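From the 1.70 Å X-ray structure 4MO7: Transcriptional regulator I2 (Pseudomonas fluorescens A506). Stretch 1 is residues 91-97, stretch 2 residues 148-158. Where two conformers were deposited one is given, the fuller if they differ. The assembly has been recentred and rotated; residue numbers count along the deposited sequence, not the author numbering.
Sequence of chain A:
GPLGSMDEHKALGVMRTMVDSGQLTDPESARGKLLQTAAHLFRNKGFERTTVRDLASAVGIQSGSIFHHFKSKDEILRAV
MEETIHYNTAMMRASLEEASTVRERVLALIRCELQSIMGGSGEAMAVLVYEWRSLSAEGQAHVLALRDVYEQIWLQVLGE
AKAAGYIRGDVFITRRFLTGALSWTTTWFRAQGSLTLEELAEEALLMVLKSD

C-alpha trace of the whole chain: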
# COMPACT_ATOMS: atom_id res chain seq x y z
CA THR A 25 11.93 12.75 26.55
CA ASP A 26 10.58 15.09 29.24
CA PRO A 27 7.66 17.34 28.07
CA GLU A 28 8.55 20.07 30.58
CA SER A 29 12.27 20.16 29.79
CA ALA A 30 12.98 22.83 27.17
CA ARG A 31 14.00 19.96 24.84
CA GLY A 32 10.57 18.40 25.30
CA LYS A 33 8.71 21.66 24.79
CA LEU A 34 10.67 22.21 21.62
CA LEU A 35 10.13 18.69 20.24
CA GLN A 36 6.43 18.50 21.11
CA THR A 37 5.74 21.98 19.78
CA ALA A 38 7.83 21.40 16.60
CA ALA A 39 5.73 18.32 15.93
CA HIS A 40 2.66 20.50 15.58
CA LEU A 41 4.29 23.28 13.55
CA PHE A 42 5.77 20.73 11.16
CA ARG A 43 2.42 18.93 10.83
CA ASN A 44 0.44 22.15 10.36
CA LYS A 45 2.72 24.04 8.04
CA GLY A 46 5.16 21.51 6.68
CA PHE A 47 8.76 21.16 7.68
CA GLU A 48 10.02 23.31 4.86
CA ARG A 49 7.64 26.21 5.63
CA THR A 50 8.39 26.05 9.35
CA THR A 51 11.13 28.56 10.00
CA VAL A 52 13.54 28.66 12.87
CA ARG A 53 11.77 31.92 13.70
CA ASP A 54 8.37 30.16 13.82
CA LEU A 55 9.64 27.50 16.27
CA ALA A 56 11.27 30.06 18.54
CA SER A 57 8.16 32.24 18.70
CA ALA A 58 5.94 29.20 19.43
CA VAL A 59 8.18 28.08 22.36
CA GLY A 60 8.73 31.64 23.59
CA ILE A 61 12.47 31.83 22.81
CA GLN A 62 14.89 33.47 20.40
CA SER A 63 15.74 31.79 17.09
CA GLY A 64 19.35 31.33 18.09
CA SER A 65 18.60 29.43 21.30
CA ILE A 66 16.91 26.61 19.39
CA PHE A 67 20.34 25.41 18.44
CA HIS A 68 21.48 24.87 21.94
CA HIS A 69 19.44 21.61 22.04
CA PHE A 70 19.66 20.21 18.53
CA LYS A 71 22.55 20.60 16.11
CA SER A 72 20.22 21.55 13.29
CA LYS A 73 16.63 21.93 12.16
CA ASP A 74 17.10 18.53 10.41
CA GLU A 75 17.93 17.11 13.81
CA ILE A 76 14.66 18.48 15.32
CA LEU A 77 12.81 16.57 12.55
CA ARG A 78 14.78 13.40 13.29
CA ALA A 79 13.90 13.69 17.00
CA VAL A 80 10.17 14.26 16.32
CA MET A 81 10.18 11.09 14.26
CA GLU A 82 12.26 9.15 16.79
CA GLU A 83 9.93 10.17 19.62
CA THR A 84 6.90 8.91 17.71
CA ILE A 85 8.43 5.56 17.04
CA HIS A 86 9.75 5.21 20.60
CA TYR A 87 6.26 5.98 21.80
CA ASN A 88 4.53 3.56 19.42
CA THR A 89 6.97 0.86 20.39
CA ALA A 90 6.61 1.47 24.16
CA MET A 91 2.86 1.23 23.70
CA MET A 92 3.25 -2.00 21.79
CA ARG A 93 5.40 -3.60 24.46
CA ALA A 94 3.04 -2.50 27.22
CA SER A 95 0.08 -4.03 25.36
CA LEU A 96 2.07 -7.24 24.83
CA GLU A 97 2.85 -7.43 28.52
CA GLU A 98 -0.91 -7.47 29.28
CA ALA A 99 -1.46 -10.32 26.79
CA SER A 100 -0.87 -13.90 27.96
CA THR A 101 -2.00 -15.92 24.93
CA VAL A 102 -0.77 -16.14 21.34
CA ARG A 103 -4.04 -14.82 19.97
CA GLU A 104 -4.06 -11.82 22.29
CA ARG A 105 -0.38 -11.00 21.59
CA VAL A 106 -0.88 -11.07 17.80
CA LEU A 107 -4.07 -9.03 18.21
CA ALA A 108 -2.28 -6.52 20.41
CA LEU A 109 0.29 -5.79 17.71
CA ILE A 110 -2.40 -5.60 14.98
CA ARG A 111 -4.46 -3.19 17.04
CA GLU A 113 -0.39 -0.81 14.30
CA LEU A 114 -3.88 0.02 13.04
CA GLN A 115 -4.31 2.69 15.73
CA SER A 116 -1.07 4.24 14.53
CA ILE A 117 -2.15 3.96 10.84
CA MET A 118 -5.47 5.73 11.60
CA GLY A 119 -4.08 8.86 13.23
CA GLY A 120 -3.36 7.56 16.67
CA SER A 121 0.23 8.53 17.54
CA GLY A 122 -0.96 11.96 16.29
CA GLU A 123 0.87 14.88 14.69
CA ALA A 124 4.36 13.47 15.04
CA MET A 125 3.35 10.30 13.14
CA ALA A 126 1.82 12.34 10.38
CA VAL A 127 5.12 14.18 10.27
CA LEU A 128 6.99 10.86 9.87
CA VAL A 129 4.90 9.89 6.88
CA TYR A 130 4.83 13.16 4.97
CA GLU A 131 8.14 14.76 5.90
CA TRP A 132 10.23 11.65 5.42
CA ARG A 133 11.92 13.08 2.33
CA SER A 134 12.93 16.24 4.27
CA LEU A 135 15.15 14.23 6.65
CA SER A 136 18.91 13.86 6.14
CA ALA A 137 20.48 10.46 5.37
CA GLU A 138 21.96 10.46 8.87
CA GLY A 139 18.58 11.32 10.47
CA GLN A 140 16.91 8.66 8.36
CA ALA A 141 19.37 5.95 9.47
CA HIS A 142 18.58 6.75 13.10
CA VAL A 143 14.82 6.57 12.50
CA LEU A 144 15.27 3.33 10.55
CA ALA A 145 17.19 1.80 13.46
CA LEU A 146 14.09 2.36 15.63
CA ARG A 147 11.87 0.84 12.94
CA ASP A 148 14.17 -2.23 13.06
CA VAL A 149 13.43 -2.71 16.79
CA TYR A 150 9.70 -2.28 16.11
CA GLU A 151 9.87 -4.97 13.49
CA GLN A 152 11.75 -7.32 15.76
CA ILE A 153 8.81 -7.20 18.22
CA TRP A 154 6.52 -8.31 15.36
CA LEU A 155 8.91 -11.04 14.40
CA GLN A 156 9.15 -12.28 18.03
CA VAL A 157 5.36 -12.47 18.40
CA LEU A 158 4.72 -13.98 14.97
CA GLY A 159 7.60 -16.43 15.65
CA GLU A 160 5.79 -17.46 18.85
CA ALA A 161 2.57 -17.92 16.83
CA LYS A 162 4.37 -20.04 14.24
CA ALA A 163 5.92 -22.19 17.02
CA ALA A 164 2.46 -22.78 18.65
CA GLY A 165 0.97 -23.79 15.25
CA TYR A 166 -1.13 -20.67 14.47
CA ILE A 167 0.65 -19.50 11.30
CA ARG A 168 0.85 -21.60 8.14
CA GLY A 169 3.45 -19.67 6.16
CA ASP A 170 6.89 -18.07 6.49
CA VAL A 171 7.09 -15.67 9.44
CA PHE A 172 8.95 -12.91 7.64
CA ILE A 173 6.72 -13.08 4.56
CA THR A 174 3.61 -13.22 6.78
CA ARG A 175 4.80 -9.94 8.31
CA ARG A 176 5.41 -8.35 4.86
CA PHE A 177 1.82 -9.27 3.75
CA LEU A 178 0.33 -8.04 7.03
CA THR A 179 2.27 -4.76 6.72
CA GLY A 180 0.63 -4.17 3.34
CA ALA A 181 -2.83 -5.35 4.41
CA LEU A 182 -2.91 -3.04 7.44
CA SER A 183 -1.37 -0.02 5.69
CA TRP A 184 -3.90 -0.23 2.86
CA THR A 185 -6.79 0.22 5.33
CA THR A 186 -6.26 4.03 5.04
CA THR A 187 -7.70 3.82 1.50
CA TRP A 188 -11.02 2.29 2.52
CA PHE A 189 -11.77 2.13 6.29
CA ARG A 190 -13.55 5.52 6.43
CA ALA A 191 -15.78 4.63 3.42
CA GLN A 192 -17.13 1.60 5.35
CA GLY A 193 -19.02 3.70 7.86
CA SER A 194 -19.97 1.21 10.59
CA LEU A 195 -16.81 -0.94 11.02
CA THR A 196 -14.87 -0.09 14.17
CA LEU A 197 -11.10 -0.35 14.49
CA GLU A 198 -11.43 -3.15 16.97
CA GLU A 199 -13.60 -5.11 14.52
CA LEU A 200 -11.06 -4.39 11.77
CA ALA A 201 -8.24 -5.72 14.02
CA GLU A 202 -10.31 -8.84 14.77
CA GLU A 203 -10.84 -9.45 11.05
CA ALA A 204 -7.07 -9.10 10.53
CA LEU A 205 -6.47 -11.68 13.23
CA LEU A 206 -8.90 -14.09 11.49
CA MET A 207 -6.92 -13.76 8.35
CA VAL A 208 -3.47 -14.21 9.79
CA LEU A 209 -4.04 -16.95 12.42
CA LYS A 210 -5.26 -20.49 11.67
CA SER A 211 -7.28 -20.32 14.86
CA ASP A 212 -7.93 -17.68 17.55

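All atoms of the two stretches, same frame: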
# COMPACT_ATOMS: atom_id res chain seq x y z
N MET A 91 4.28 1.60 23.63
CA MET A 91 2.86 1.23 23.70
C MET A 91 2.63 -0.21 23.31
O MET A 91 1.85 -0.93 23.95
CB MET A 91 2.03 2.11 22.77
CG MET A 91 2.03 3.53 23.22
SD MET A 91 0.52 3.89 24.07
CE MET A 91 -0.50 4.17 22.63
N MET A 92 3.26 -0.61 22.20
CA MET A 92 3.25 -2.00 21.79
C MET A 92 3.71 -2.96 22.87
O MET A 92 3.05 -3.99 23.12
CB MET A 92 4.06 -2.24 20.52
CG MET A 92 3.32 -1.87 19.25
SD MET A 92 3.57 -3.06 17.92
CE MET A 92 5.37 -3.32 17.96
N ARG A 93 4.85 -2.68 23.50
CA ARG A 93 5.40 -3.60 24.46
C ARG A 93 4.50 -3.69 25.66
O ARG A 93 4.33 -4.77 26.21
CB ARG A 93 6.81 -3.22 24.95
CG ARG A 93 7.90 -3.23 23.88
CD ARG A 93 9.24 -2.83 24.50
NE ARG A 93 10.33 -2.75 23.54
CZ ARG A 93 10.92 -3.82 23.00
NH1 ARG A 93 10.48 -5.04 23.30
NH2 ARG A 93 11.94 -3.68 22.16
N ALA A 94 3.95 -2.55 26.07
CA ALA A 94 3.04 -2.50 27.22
C ALA A 94 1.81 -3.34 26.94
O ALA A 94 1.37 -4.11 27.81
CB ALA A 94 2.59 -1.03 27.54
N SER A 95 1.23 -3.19 25.75
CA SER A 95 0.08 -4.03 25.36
C SER A 95 0.45 -5.50 25.37
O SER A 95 -0.30 -6.32 25.91
CB SER A 95 -0.47 -3.65 23.98
OG SER A 95 -0.92 -2.31 23.98
N LEU A 96 1.61 -5.84 24.79
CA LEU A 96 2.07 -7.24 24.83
C LEU A 96 2.19 -7.80 26.21
O LEU A 96 1.94 -9.00 26.42
CB LEU A 96 3.42 -7.43 24.14
CG LEU A 96 3.37 -7.48 22.65
CD1 LEU A 96 4.82 -7.65 22.19
CD2 LEU A 96 2.48 -8.66 22.15
N GLU A 97 2.66 -6.98 27.15
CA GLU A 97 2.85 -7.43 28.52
C GLU A 97 1.52 -7.83 29.17
O GLU A 97 1.49 -8.71 30.03
CB GLU A 97 3.58 -6.37 29.37
CG GLU A 97 5.03 -6.24 29.02
CD GLU A 97 5.77 -5.17 29.83
OE1 GLU A 97 5.12 -4.27 30.41
OE2 GLU A 97 7.02 -5.24 29.86
N ASP A 148 13.65 -0.86 12.99
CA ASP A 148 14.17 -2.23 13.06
C ASP A 148 13.71 -2.89 14.35
O ASP A 148 13.27 -4.06 14.32
CB ASP A 148 15.72 -2.24 13.01
CG ASP A 148 16.29 -3.63 12.88
OD1 ASP A 148 15.66 -4.50 12.26
OD2 ASP A 148 17.42 -3.86 13.38
N VAL A 149 13.82 -2.17 15.46
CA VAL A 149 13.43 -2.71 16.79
C VAL A 149 11.93 -3.01 16.82
O VAL A 149 11.48 -4.06 17.36
CB VAL A 149 13.79 -1.73 17.89
CG1 VAL A 149 13.20 -2.15 19.19
CG2 VAL A 149 15.35 -1.63 17.98
N TYR A 150 11.16 -2.10 16.22
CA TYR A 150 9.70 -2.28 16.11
C TYR A 150 9.41 -3.55 15.37
O TYR A 150 8.59 -4.35 15.78
CB TYR A 150 9.13 -1.07 15.35
CG TYR A 150 7.64 -1.11 15.03
CD1 TYR A 150 7.16 -1.72 13.88
CD2 TYR A 150 6.75 -0.44 15.86
CE1 TYR A 150 5.75 -1.69 13.57
CE2 TYR A 150 5.39 -0.39 15.55
CZ TYR A 150 4.91 -1.04 14.45
OH TYR A 150 3.55 -1.00 14.23
N GLU A 151 10.13 -3.77 14.27
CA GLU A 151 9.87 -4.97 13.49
C GLU A 151 10.27 -6.21 14.22
O GLU A 151 9.67 -7.27 14.00
CB GLU A 151 10.51 -4.94 12.10
CG GLU A 151 9.94 -3.89 11.13
CD GLU A 151 8.49 -4.20 10.75
OE1 GLU A 151 8.18 -5.41 10.57
OE2 GLU A 151 7.70 -3.22 10.70
N GLN A 152 11.34 -6.14 15.02
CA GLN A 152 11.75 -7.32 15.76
C GLN A 152 10.69 -7.74 16.78
O GLN A 152 10.53 -8.92 17.04
CB GLN A 152 13.13 -7.07 16.45
CG GLN A 152 14.21 -6.89 15.37
CD GLN A 152 15.61 -6.99 15.94
OE1 GLN A 152 15.79 -6.70 17.13
NE2 GLN A 152 16.60 -7.41 15.12
N ILE A 153 9.92 -6.81 17.31
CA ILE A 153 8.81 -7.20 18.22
C ILE A 153 7.75 -8.01 17.44
O ILE A 153 7.30 -9.09 17.90
CB ILE A 153 8.13 -5.96 18.81
CG1 ILE A 153 9.05 -5.24 19.81
CG2 ILE A 153 6.87 -6.36 19.57
CD1 ILE A 153 8.38 -3.93 20.21
N TRP A 154 7.40 -7.54 16.25
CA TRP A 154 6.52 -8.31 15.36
C TRP A 154 7.06 -9.68 15.05
O TRP A 154 6.33 -10.72 15.13
CB TRP A 154 6.28 -7.61 14.05
CG TRP A 154 5.23 -6.57 14.07
CD1 TRP A 154 5.37 -5.21 14.26
CD2 TRP A 154 3.84 -6.82 13.90
NE1 TRP A 154 4.13 -4.59 14.20
CE2 TRP A 154 3.17 -5.57 13.97
CE3 TRP A 154 3.10 -8.00 13.71
CZ2 TRP A 154 1.77 -5.46 13.83
CZ3 TRP A 154 1.72 -7.89 13.54
CH2 TRP A 154 1.08 -6.62 13.62
N LEU A 155 8.35 -9.74 14.74
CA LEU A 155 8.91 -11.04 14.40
C LEU A 155 8.94 -11.97 15.62
O LEU A 155 8.70 -13.15 15.50
CB LEU A 155 10.33 -10.92 13.79
CG LEU A 155 10.34 -10.10 12.51
CD1 LEU A 155 11.80 -9.79 12.03
CD2 LEU A 155 9.54 -10.80 11.38
N GLN A 156 9.24 -11.45 16.80
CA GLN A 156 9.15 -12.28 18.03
C GLN A 156 7.76 -12.90 18.22
O GLN A 156 7.64 -14.11 18.38
CB GLN A 156 9.52 -11.44 19.25
CG GLN A 156 9.29 -12.08 20.64
CD GLN A 156 10.21 -13.26 20.88
OE1 GLN A 156 11.35 -13.33 20.34
NE2 GLN A 156 9.74 -14.23 21.69
N VAL A 157 6.75 -12.05 18.17
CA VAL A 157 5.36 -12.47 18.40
C VAL A 157 4.85 -13.38 17.30
O VAL A 157 4.20 -14.40 17.60
CB VAL A 157 4.50 -11.24 18.54
CG1 VAL A 157 2.94 -11.54 18.51
CG2 VAL A 157 4.88 -10.53 19.84
N LEU A 158 5.12 -13.06 16.03
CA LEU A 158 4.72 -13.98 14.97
C LEU A 158 5.53 -15.29 15.06
O LEU A 158 4.99 -16.36 14.78
CB LEU A 158 4.86 -13.35 13.60
CG LEU A 158 4.01 -12.12 13.33
CD1 LEU A 158 4.41 -11.43 12.01
CD2 LEU A 158 2.52 -12.53 13.24

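Two helices that run nearly side by side commonly pack by letting the side chains of one settle between those of the other, and the pairing of residues 91-97 with residues 148-158 in this transcriptional regulator is a compact example. The helices point the same way, their axes inclined by 21° and 11.2 Å apart at closest approach. That spacing leaves room for side chains between the backbones, and the contact is made by side chains alone, with no hydrogen bond crossing it. About 382 Å² of surface is buried, both sides summed.

The central bump is Ile 153. Its CA-to-CB bond points toward the first helix, and the side chain enters a hollow bounded by Met 92, Arg 93 and Leu 96, residues that a helix brings onto one side through its i to i+3 and i to i+4 spacing. Ile 153 CG2 lies 3.8 Å from Met 92 CE and 3.6 Å from Leu 96 CD1. Ile 153 CD1 also lies 3.8 Å from Met 92 CE, and it is 3.8 Å from Arg 93 CG as well, so the methionine methyl is held against both methyl groups of the isoleucine.

The principle also works in reverse. Met 92, the residue most covered by the opposing helix, sends its thioether into a pocket formed by Tyr 150, Ile 153 and Trp 154. Both aromatic residues have CA-to-CB bonds directed away from the first helix, yet their rings extend far enough for their ends to come nearer and help line the pocket. Met 92 CE sits over the face of the Tyr 150 ring, 4.0 Å from its centroid and 24° off the normal, a CH-pi contact. The sulfur approaches both rings obliquely, with Met 92 SD 4.1 Å from Trp 154 NE1. The chi2 of Met 92, -139°, lies between the usual wells, and a second conformer was also deposited.

One turn further on, Leu 96 fills the space between Ile 153 and Val 157. Its CD1 methyl touches both, lying 3.7 Å from Val 157 CG2 as well as against the isoleucine, so one methyl bridges successive turns of the facing helix.

At the exposed margin, Arg 93 serves as a lid. It starts sideways, but its extended chain carries the guanidinium across the second helix, with Ile 153 CG1 over one face of the planar group. Farther out, Arg 93 NH2 comes within 3.6 Å of Val 149 CG1. Here a charged residue contributes by shape, covering apolar neighbours while remaining exposed.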